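Local atomic coordinates of Lmo2445 protein (Listeria monocytogenes EGD-e, PDB entry 5HZL), a protein that is of unknown function but is a secreted, internalin-like, calcium-binding protein of Listeria that joins leucine-rich repeats to a C-terminal domain. Residues F136-F141 with E163-N168; I183-D188 with V222-Q227; N202-Y207 with T289-F294. One frame throughout, in Å; residues are numbered along the deposited sequence.

Interaction 1: residues F136-F141 with E163-N168; sequences FNIPKF and EDIWMN. With CA (calcium ion), chain D.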
loop_
_atom_site.group_PDB
_atom_site.type_symbol
_atom_site.label_atom_id
_atom_site.label_comp_id
_atom_site.label_asym_id
_atom_site.label_seq_id
_atom_site.Cartn_x
_atom_site.Cartn_y
_atom_site.Cartn_z
ATOM N N PHE A 136 -7.356 4.503 -1.103
ATOM C CA PHE A 136 -6.732 5.787 -1.484
ATOM C C PHE A 136 -5.663 6.322 -0.523
ATOM O O PHE A 136 -5.060 7.363 -0.805
ATOM C CB PHE A 136 -7.797 6.855 -1.738
ATOM C CG PHE A 136 -8.714 6.519 -2.879
ATOM C CD1 PHE A 136 -8.263 6.623 -4.191
ATOM C CD2 PHE A 136 -10.022 6.120 -2.652
ATOM C CE1 PHE A 136 -9.099 6.315 -5.255
ATOM C CE2 PHE A 136 -10.865 5.815 -3.711
ATOM C CZ PHE A 136 -10.405 5.909 -5.014
ATOM N N ASN A 137 -5.407 5.614 0.578
ATOM C CA ASN A 137 -4.401 6.033 1.560
ATOM C C ASN A 137 -2.974 5.631 1.186
ATOM O O ASN A 137 -2.378 4.749 1.800
ATOM C CB ASN A 137 -4.754 5.461 2.929
ATOM C CG ASN A 137 -6.082 5.945 3.434
ATOM O OD1 ASN A 137 -6.425 7.106 3.289
ATOM N ND2 ASN A 137 -6.823 5.064 4.055
ATOM N N ILE A 138 -2.430 6.305 0.181
ATOM C CA ILE A 138 -1.073 6.048 -0.284
ATOM C C ILE A 138 -0.089 6.600 0.760
ATOM O O ILE A 138 -0.151 7.785 1.073
ATOM C CB ILE A 138 -0.784 6.798 -1.603
ATOM C CG1 ILE A 138 -1.912 6.621 -2.635
ATOM C CG2 ILE A 138 0.585 6.410 -2.155
ATOM C CD1 ILE A 138 -2.194 5.199 -3.037
ATOM N N PRO A 139 0.808 5.749 1.316
ATOM C CA PRO A 139 1.755 6.268 2.292
ATOM C C PRO A 139 2.970 6.951 1.647
ATOM O O PRO A 139 3.437 6.518 0.600
ATOM C CB PRO A 139 2.182 5.011 3.058
ATOM C CG PRO A 139 2.063 3.905 2.079
ATOM C CD PRO A 139 0.906 4.275 1.195
ATOM N N LYS A 140 3.463 8.011 2.293
ATOM C CA LYS A 140 4.637 8.778 1.845
ATOM C C LYS A 140 5.934 8.401 2.581
ATOM O O LYS A 140 7.021 8.789 2.160
ATOM C CB LYS A 140 4.379 10.283 2.001
ATOM C CG LYS A 140 3.294 10.838 1.087
ATOM C CD LYS A 140 2.961 12.310 1.390
ATOM C CE LYS A 140 4.086 13.324 1.139
ATOM N NZ LYS A 140 4.496 13.372 -0.298
ATOM N N PHE A 141 5.811 7.661 3.676
ATOM C CA PHE A 141 6.959 7.217 4.483
ATOM C C PHE A 141 7.787 8.364 5.091
ATOM O O PHE A 141 9.023 8.316 5.086
ATOM C CB PHE A 141 7.845 6.245 3.689
ATOM C CG PHE A 141 7.087 5.100 3.107
ATOM C CD1 PHE A 141 6.766 3.993 3.888
ATOM C CD2 PHE A 141 6.675 5.127 1.784
ATOM C CE1 PHE A 141 6.051 2.931 3.360
ATOM C CE2 PHE A 141 5.962 4.069 1.244
ATOM C CZ PHE A 141 5.649 2.967 2.034
ATOM N N GLU A 163 3.883 12.530 -9.536
ATOM C CA GLU A 163 5.109 12.165 -10.223
ATOM C C GLU A 163 6.287 12.206 -9.253
ATOM O O GLU A 163 7.170 11.365 -9.335
ATOM C CB GLU A 163 5.393 13.088 -11.441
ATOM C CG GLU A 163 4.394 12.977 -12.599
ATOM C CD GLU A 163 4.771 13.795 -13.855
ATOM O OE1 GLU A 163 4.092 13.639 -14.901
ATOM O OE2 GLU A 163 5.745 14.589 -13.836
ATOM N N ASP A 164 6.260 13.160 -8.322
ATOM C CA ASP A 164 7.357 13.364 -7.345
ATOM C C ASP A 164 7.339 12.625 -5.975
ATOM O O ASP A 164 8.228 12.873 -5.145
ATOM C CB ASP A 164 7.642 14.886 -7.154
ATOM C CG ASP A 164 6.439 15.691 -6.634
ATOM O OD1 ASP A 164 5.403 15.108 -6.260
ATOM O OD2 ASP A 164 6.543 16.936 -6.599
ATOM N N ILE A 165 6.395 11.717 -5.721
ATOM C CA ILE A 165 6.449 11.034 -4.423
ATOM C C ILE A 165 7.597 10.027 -4.385
ATOM O O ILE A 165 8.074 9.545 -5.421
ATOM C CB ILE A 165 5.141 10.331 -3.971
ATOM C CG1 ILE A 165 4.823 9.075 -4.786
ATOM C CG2 ILE A 165 3.970 11.314 -3.965
ATOM C CD1 ILE A 165 3.651 8.318 -4.195
ATOM N N TRP A 166 8.006 9.730 -3.159
ATOM C CA TRP A 166 9.072 8.804 -2.844
ATOM C C TRP A 166 10.465 9.237 -3.358
ATOM O O TRP A 166 11.318 8.405 -3.706
ATOM C CB TRP A 166 8.686 7.363 -3.237
ATOM C CG TRP A 166 7.346 6.905 -2.663
ATOM C CD1 TRP A 166 6.889 7.105 -1.386
ATOM C CD2 TRP A 166 6.361 6.086 -3.310
ATOM N NE1 TRP A 166 5.657 6.525 -1.225
ATOM C CE2 TRP A 166 5.314 5.881 -2.384
ATOM C CE3 TRP A 166 6.249 5.524 -4.589
ATOM C CZ2 TRP A 166 4.169 5.136 -2.700
ATOM C CZ3 TRP A 166 5.114 4.788 -4.899
ATOM C CH2 TRP A 166 4.088 4.602 -3.955
HETATM N N MSE A 167 10.687 10.552 -3.358
HETATM C CA MSE A 167 11.957 11.150 -3.777
HETATM C C MSE A 167 12.708 11.682 -2.590
HETATM O O MSE A 167 13.682 12.421 -2.731
HETATM C CB MSE A 167 11.643 12.268 -4.749
HETATM C CG MSE A 167 11.119 11.699 -6.056
HETATM SE SE MSE A 167 12.575 10.741 -6.968
HETATM C CE MSE A 167 13.622 12.280 -7.630
ATOM N N ASN A 168 12.259 11.281 -1.407
ATOM C CA ASN A 168 12.839 11.676 -0.133
ATOM C C ASN A 168 13.653 10.530 0.537
ATOM O O ASN A 168 14.013 10.650 1.707
ATOM C CB ASN A 168 11.683 12.112 0.801
ATOM C CG ASN A 168 10.639 10.990 1.046
ATOM O OD1 ASN A 168 10.388 10.138 0.173
ATOM N ND2 ASN A 168 10.019 10.997 2.236
HETATM CA CA CA D . 5.336 13.660 -17.127
#
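The Trp166 indole lies against Ile138, Pro139, Lys140 and Phe141, joining loops from successive coils of the leucine-rich repeat region. Segment 136-141 precedes strand 149-151 and segment 163-168 precedes strand 174-176, both strands of the parallel sheet. Trp166 buries the most surface here. Its indole NE1 donates to Pro139 O at 2.9 Å, with an N-H...O angle of 154°; the oxygen lies close to the indole plane, and the donor in the plane of the carbonyl. Phe141 meets the pyrrole half of the indole obliquely, the two planes 48° apart, with Trp166 NE1 near the edge of the phenyl ring. On the benzo half, Trp166 CZ2 rests 3.8 Å from Ile138 CG2. Ile165 CD1 sits over the centre of one indole face, 3.4 Å above it, and the same methyl touches Ile138 CG2 at 4.1 Å. Glu163, at the far end of its segment, does not join this packing but binds a calcium ion through OE1, together with Glu187. Lys140, second in buried surface although exposed overall, sets its O in plane at the edge of the Trp166 ring, and its NZ comes to 4.2 Å from Ile165 CG2.

Interaction 2: residues I183-D188 with V222-Q227; sequences ISIPED and VPFIYQ. With CA (calcium ion), chain D.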
loop_
_atom_site.group_PDB
_atom_site.type_symbol
_atom_site.label_atom_id
_atom_site.label_comp_id
_atom_site.label_asym_id
_atom_site.label_seq_id
_atom_site.Cartn_x
_atom_site.Cartn_y
_atom_site.Cartn_z
ATOM N N ILE A 183 -3.933 4.785 -11.296
ATOM C CA ILE A 183 -4.255 5.322 -12.624
ATOM C C ILE A 183 -3.171 6.281 -13.087
ATOM O O ILE A 183 -3.331 7.004 -14.068
ATOM C CB ILE A 183 -5.604 6.081 -12.615
ATOM C CG1 ILE A 183 -5.526 7.385 -11.794
ATOM C CG2 ILE A 183 -6.696 5.165 -12.089
ATOM C CD1 ILE A 183 -6.741 8.268 -11.903
ATOM N N SER A 184 -2.058 6.251 -12.384
ATOM C CA SER A 184 -0.970 7.150 -12.629
ATOM C C SER A 184 0.330 6.443 -12.284
ATOM O O SER A 184 0.314 5.423 -11.593
ATOM C CB SER A 184 -1.205 8.336 -11.700
ATOM O OG SER A 184 -0.134 9.252 -11.684
ATOM N N ILE A 185 1.445 6.996 -12.754
ATOM C CA ILE A 185 2.751 6.433 -12.502
ATOM C C ILE A 185 3.628 7.392 -11.684
ATOM O O ILE A 185 3.634 8.603 -11.952
ATOM C CB ILE A 185 3.492 6.153 -13.836
ATOM C CG1 ILE A 185 2.676 5.207 -14.725
ATOM C CG2 ILE A 185 4.894 5.568 -13.603
ATOM C CD1 ILE A 185 3.340 4.867 -16.052
ATOM N N PRO A 186 4.363 6.862 -10.677
ATOM C CA PRO A 186 5.314 7.698 -9.940
ATOM C C PRO A 186 6.557 7.814 -10.842
ATOM O O PRO A 186 7.533 7.094 -10.665
ATOM C CB PRO A 186 5.590 6.892 -8.674
ATOM C CG PRO A 186 5.335 5.484 -9.058
ATOM C CD PRO A 186 4.275 5.504 -10.110
ATOM N N GLU A 187 6.492 8.717 -11.814
ATOM C CA GLU A 187 7.573 8.889 -12.786
ATOM C C GLU A 187 8.968 9.189 -12.274
ATOM O O GLU A 187 9.912 8.503 -12.652
ATOM C CB GLU A 187 7.217 9.952 -13.828
ATOM C CG GLU A 187 6.095 9.537 -14.752
ATOM C CD GLU A 187 5.914 10.494 -15.908
ATOM O OE1 GLU A 187 5.426 10.030 -16.958
ATOM O OE2 GLU A 187 6.278 11.695 -15.786
ATOM N N ASP A 188 9.100 10.214 -11.439
ATOM C CA ASP A 188 10.419 10.609 -10.940
ATOM C C ASP A 188 11.281 9.460 -10.432
ATOM O O ASP A 188 12.411 9.286 -10.902
ATOM C CB ASP A 188 10.323 11.675 -9.838
ATOM C CG ASP A 188 9.797 13.015 -10.334
ATOM O OD1 ASP A 188 9.201 13.100 -11.424
ATOM O OD2 ASP A 188 9.991 14.002 -9.597
ATOM N N VAL A 222 -7.327 9.431 -17.401
ATOM C CA VAL A 222 -6.436 8.277 -17.257
ATOM C C VAL A 222 -4.982 8.653 -17.547
ATOM O O VAL A 222 -4.469 8.390 -18.647
ATOM C CB VAL A 222 -6.857 7.127 -18.212
ATOM C CG1 VAL A 222 -6.152 5.824 -17.802
ATOM C CG2 VAL A 222 -8.368 6.906 -18.197
ATOM N N PRO A 223 -4.296 9.259 -16.562
ATOM C CA PRO A 223 -2.905 9.666 -16.750
ATOM C C PRO A 223 -1.938 8.570 -17.166
ATOM O O PRO A 223 -0.982 8.853 -17.882
ATOM C CB PRO A 223 -2.517 10.217 -15.384
ATOM C CG PRO A 223 -3.780 10.743 -14.846
ATOM C CD PRO A 223 -4.829 9.770 -15.288
ATOM N N PHE A 224 -2.196 7.342 -16.725
ATOM C CA PHE A 224 -1.337 6.202 -17.043
ATOM C C PHE A 224 -1.116 6.029 -18.549
ATOM O O PHE A 224 0.004 5.751 -18.982
ATOM C CB PHE A 224 -1.925 4.910 -16.444
ATOM C CG PHE A 224 -1.099 3.682 -16.729
ATOM C CD1 PHE A 224 -1.326 2.929 -17.872
ATOM C CD2 PHE A 224 -0.083 3.287 -15.861
ATOM C CE1 PHE A 224 -0.562 1.811 -18.145
ATOM C CE2 PHE A 224 0.681 2.165 -16.130
ATOM C CZ PHE A 224 0.443 1.429 -17.274
ATOM N N ILE A 225 -2.185 6.188 -19.330
ATOM C CA ILE A 225 -2.116 6.044 -20.789
ATOM C C ILE A 225 -1.021 6.912 -21.413
ATOM O O ILE A 225 -0.257 6.457 -22.264
ATOM C CB ILE A 225 -3.480 6.376 -21.451
ATOM C CG1 ILE A 225 -4.517 5.317 -21.066
ATOM C CG2 ILE A 225 -3.366 6.408 -22.974
ATOM C CD1 ILE A 225 -5.924 5.622 -21.539
ATOM N N TYR A 226 -0.938 8.152 -20.967
ATOM C CA TYR A 226 0.028 9.085 -21.506
ATOM C C TYR A 226 1.415 8.947 -20.885
ATOM O O TYR A 226 2.410 9.017 -21.589
ATOM C CB TYR A 226 -0.528 10.495 -21.352
ATOM C CG TYR A 226 -1.874 10.660 -22.023
ATOM C CD1 TYR A 226 -3.047 10.311 -21.361
ATOM C CD2 TYR A 226 -1.976 11.169 -23.316
ATOM C CE1 TYR A 226 -4.279 10.462 -21.969
ATOM C CE2 TYR A 226 -3.209 11.334 -23.931
ATOM C CZ TYR A 226 -4.356 10.977 -23.255
ATOM O OH TYR A 226 -5.588 11.129 -23.840
ATOM N N GLN A 227 1.478 8.754 -19.575
ATOM C CA GLN A 227 2.751 8.596 -18.858
ATOM C C GLN A 227 3.531 7.364 -19.324
ATOM O O GLN A 227 4.760 7.376 -19.332
ATOM C CB GLN A 227 2.493 8.524 -17.362
ATOM C CG GLN A 227 1.934 9.819 -16.798
ATOM C CD GLN A 227 1.531 9.723 -15.337
ATOM O OE1 GLN A 227 1.037 8.698 -14.864
ATOM N NE2 GLN A 227 1.724 10.806 -14.620
HETATM CA CA CA D . 5.336 13.660 -17.127
#
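The Phe224 ring meets Ile185 obliquely, its CD2 lying 3.5 Å from Ile185 CG1 and its CE2 3.8 Å from Ile185 CD1, while Tyr292 and Leu281 of the C-terminal sheet also touch this side chain. The Tyr226 ring, by contrast, leads away from the contact. The two smaller flat groups, the Glu187 carboxylate and the Gln227 amide, have planes 33° apart and cross obliquely; Glu187 OE1 lies 3.3 Å from Gln227 CB. Here helix 223-227 of the C-terminal region docks on the turn that leads into helix 187-191, between strands 174-176 and 197-199 of the repeat sheet; Pro186 is the N-cap of helix 187-191. Two hydrogen bonds fasten the docked helix. Phe224 N donates to Ile183 O at 2.9 Å from above the carbonyl plane, and Ile185 N donates to Gln227 OE1 at 2.7 Å, so a buried main-chain N-H is paired with a side-chain amide. Pro223 packs its CD against Ile183 CD1 at 4.2 Å. Ser184 OG turns to Ile161 O for its own hydrogen bond. The other oxygen of the Glu187 carboxylate, OE1, has Asp230 OD2 close by. Glu187 OE2 binds calcium at 2.6 Å, and the ion would be expected to ease the repulsion between this carboxylate and that of Glu163.

Interaction 3: residues N202-Y207 with T289-F294; sequences NQTATY and TGWYDF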
loop_
_atom_site.group_PDB
_atom_site.type_symbol
_atom_site.label_atom_id
_atom_site.label_comp_id
_atom_site.label_asym_id
_atom_site.label_seq_id
_atom_site.Cartn_x
_atom_site.Cartn_y
_atom_site.Cartn_z
ATOM N N ASN A 202 0.377 -4.747 -14.095
ATOM C CA ASN A 202 -1.021 -4.975 -13.750
ATOM C C ASN A 202 -1.709 -3.968 -12.830
ATOM O O ASN A 202 -1.967 -4.260 -11.678
ATOM C CB ASN A 202 -1.137 -6.404 -13.167
ATOM C CG ASN A 202 -2.578 -6.851 -12.894
ATOM O OD1 ASN A 202 -2.884 -7.352 -11.806
ATOM N ND2 ASN A 202 -3.458 -6.665 -13.859
ATOM N N GLN A 203 -1.995 -2.780 -13.334
ATOM C CA GLN A 203 -2.736 -1.779 -12.556
ATOM C C GLN A 203 -4.144 -1.865 -13.112
ATOM O O GLN A 203 -4.326 -1.781 -14.327
ATOM C CB GLN A 203 -2.168 -0.387 -12.727
ATOM C CG GLN A 203 -0.724 -0.259 -12.278
ATOM C CD GLN A 203 -0.507 -0.520 -10.794
ATOM O OE1 GLN A 203 -1.384 -0.274 -9.942
ATOM N NE2 GLN A 203 0.696 -0.994 -10.471
ATOM N N THR A 204 -5.140 -2.061 -12.255
ATOM C CA THR A 204 -6.528 -2.194 -12.717
ATOM C C THR A 204 -7.455 -1.376 -11.869
ATOM O O THR A 204 -7.280 -1.323 -10.666
ATOM C CB THR A 204 -6.988 -3.656 -12.666
ATOM O OG1 THR A 204 -7.021 -4.114 -11.302
ATOM C CG2 THR A 204 -6.036 -4.514 -13.481
ATOM N N ALA A 205 -8.450 -0.743 -12.477
ATOM C CA ALA A 205 -9.371 0.071 -11.700
ATOM C C ALA A 205 -10.717 0.242 -12.339
ATOM O O ALA A 205 -10.820 0.391 -13.544
ATOM C CB ALA A 205 -8.757 1.443 -11.445
ATOM N N THR A 206 -11.744 0.218 -11.507
ATOM C CA THR A 206 -13.112 0.422 -11.949
ATOM C C THR A 206 -13.491 1.810 -11.449
ATOM O O THR A 206 -13.569 2.046 -10.241
ATOM C CB THR A 206 -14.035 -0.654 -11.365
ATOM O OG1 THR A 206 -13.470 -1.936 -11.651
ATOM C CG2 THR A 206 -15.449 -0.550 -11.943
ATOM N N TYR A 207 -13.693 2.734 -12.380
ATOM C CA TYR A 207 -14.052 4.124 -12.036
ATOM C C TYR A 207 -15.473 4.258 -11.503
ATOM O O TYR A 207 -16.291 3.359 -11.665
ATOM C CB TYR A 207 -13.849 5.064 -13.243
ATOM C CG TYR A 207 -12.396 5.442 -13.536
ATOM C CD1 TYR A 207 -11.451 4.474 -13.865
ATOM C CD2 TYR A 207 -11.984 6.779 -13.532
ATOM C CE1 TYR A 207 -10.132 4.821 -14.151
ATOM C CE2 TYR A 207 -10.668 7.137 -13.817
ATOM C CZ TYR A 207 -9.747 6.155 -14.126
ATOM O OH TYR A 207 -8.444 6.474 -14.415
ATOM N N THR A 289 1.636 -2.152 -17.830
ATOM C CA THR A 289 0.428 -2.817 -18.369
ATOM C C THR A 289 -0.766 -2.626 -17.417
ATOM O O THR A 289 -0.565 -2.180 -16.264
ATOM C CB THR A 289 0.667 -4.322 -18.787
ATOM O OG1 THR A 289 -0.574 -5.051 -18.819
ATOM C CG2 THR A 289 1.584 -5.045 -17.834
ATOM N N GLY A 290 -1.985 -2.923 -17.916
ATOM C CA GLY A 290 -3.240 -2.804 -17.129
ATOM C C GLY A 290 -4.575 -2.721 -17.870
ATOM O O GLY A 290 -4.639 -2.985 -19.050
ATOM N N TRP A 291 -5.648 -2.394 -17.143
ATOM C CA TRP A 291 -7.004 -2.207 -17.703
ATOM C C TRP A 291 -7.875 -1.351 -16.786
ATOM O O TRP A 291 -7.778 -1.443 -15.570
ATOM C CB TRP A 291 -7.728 -3.510 -18.086
ATOM C CG TRP A 291 -7.930 -4.543 -17.021
ATOM C CD1 TRP A 291 -7.177 -5.673 -16.826
ATOM C CD2 TRP A 291 -8.958 -4.573 -16.020
ATOM N NE1 TRP A 291 -7.669 -6.396 -15.771
ATOM C CE2 TRP A 291 -8.756 -5.744 -15.251
ATOM C CE3 TRP A 291 -10.016 -3.713 -15.679
ATOM C CZ2 TRP A 291 -9.582 -6.085 -14.163
ATOM C CZ3 TRP A 291 -10.839 -4.052 -14.596
ATOM C CH2 TRP A 291 -10.616 -5.234 -13.856
ATOM N N TYR A 292 -8.734 -0.522 -17.377
ATOM C CA TYR A 292 -9.606 0.373 -16.607
ATOM C C TYR A 292 -11.058 0.306 -17.035
ATOM O O TYR A 292 -11.339 0.483 -18.191
ATOM C CB TYR A 292 -9.104 1.805 -16.750
ATOM C CG TYR A 292 -7.682 1.962 -16.272
ATOM C CD1 TYR A 292 -7.396 2.035 -14.916
ATOM C CD2 TYR A 292 -6.622 2.037 -17.167
ATOM C CE1 TYR A 292 -6.091 2.179 -14.452
ATOM C CE2 TYR A 292 -5.316 2.180 -16.709
ATOM C CZ TYR A 292 -5.058 2.248 -15.344
ATOM O OH TYR A 292 -3.775 2.394 -14.886
ATOM N N ASP A 293 -11.969 0.056 -16.093
ATOM C CA ASP A 293 -13.413 -0.026 -16.380
ATOM C C ASP A 293 -14.168 1.252 -16.035
ATOM O O ASP A 293 -13.888 1.915 -15.031
ATOM C CB ASP A 293 -14.080 -1.198 -15.648
ATOM C CG ASP A 293 -13.714 -2.559 -16.226
ATOM O OD1 ASP A 293 -12.919 -2.646 -17.193
ATOM O OD2 ASP A 293 -14.252 -3.558 -15.697
ATOM N N PHE A 294 -15.151 1.568 -16.870
ATOM C CA PHE A 294 -15.965 2.758 -16.719
ATOM C C PHE A 294 -17.424 2.355 -16.852
ATOM O O PHE A 294 -17.886 2.148 -17.963
ATOM C CB PHE A 294 -15.575 3.767 -17.802
ATOM C CG PHE A 294 -14.104 4.061 -17.832
ATOM C CD1 PHE A 294 -13.557 5.018 -16.995
ATOM C CD2 PHE A 294 -13.261 3.364 -18.675
ATOM C CE1 PHE A 294 -12.197 5.288 -17.007
ATOM C CE2 PHE A 294 -11.898 3.627 -18.697
ATOM C CZ PHE A 294 -11.361 4.585 -17.862
#
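Gln203 to Tyr207 pair with Thr289 to Asp293 through five main-chain hydrogen bonds, the zigzag of a parallel strand pair in the mixed sheet of the C-terminal region. The first, Gln203 N to Thr289 O, is weak at 3.3 Å. Trp291 then uses both its polar backbone atoms, N donating to Gln203 O and O accepting from Ala205 N, each at 3.2 Å. Asp293 does the same, its N donating to Ala205 O and its O receiving Tyr207 N, both bonds 2.8 Å. Thr204 bonds on its other side, to the Asn180 backbone, and its O accepts from His181 ND1, whereas Gly290, Tyr292 and Phe294 bond to strand 273-281 on their other flank. On the Gln203, Ala205 and Tyr292 face, polar ends find partners in the repeat region: Gln203 OE1 bonds to Leu182 N, its NE2 to Leu177 O and Phe200 O, and Tyr292 OH to Leu182 O. Ala205 CB lies in plane at the Tyr292 ring edge. Tyr207 OH is held by Phe221 O, and Phe294 CE1 sits over the centre of the Tyr207 ring, the two planes 39° apart. On the opposite face, Thr204 CG2 makes a CH-pi contact 3.5 Å from the centroid of the Trp291 five-membered ring. Since the Gln203 amide and the Tyr292 hydroxyl spend their polar atoms on repeat-region backbone, the strand pair is tied to the repeats by directional bonds as well as by packing.

Interaction 2 is wholly buried, whereas interactions 1 and 3 each combine buried residues with an exposed one. Interaction 1 belongs to the repeats alone and rests on an indole packed among side chains and pinned by one N-H to a main-chain oxygen; interaction 3 is a strand pair governed by main-chain bonding; interaction 2, a helix docked on a turn and the start of another helix, mixes both and bridges the two regions. Interactions 1 and 2 meet at the calcium ion. Interactions 2 and 3 share a packed boundary in which Ile183 and Phe224 carbons meet the Tyr207 and Tyr292 hydroxyls, and Val222 meets Phe294. Interactions 1 and 3 do not touch, their nearest atoms about 7 Å apart.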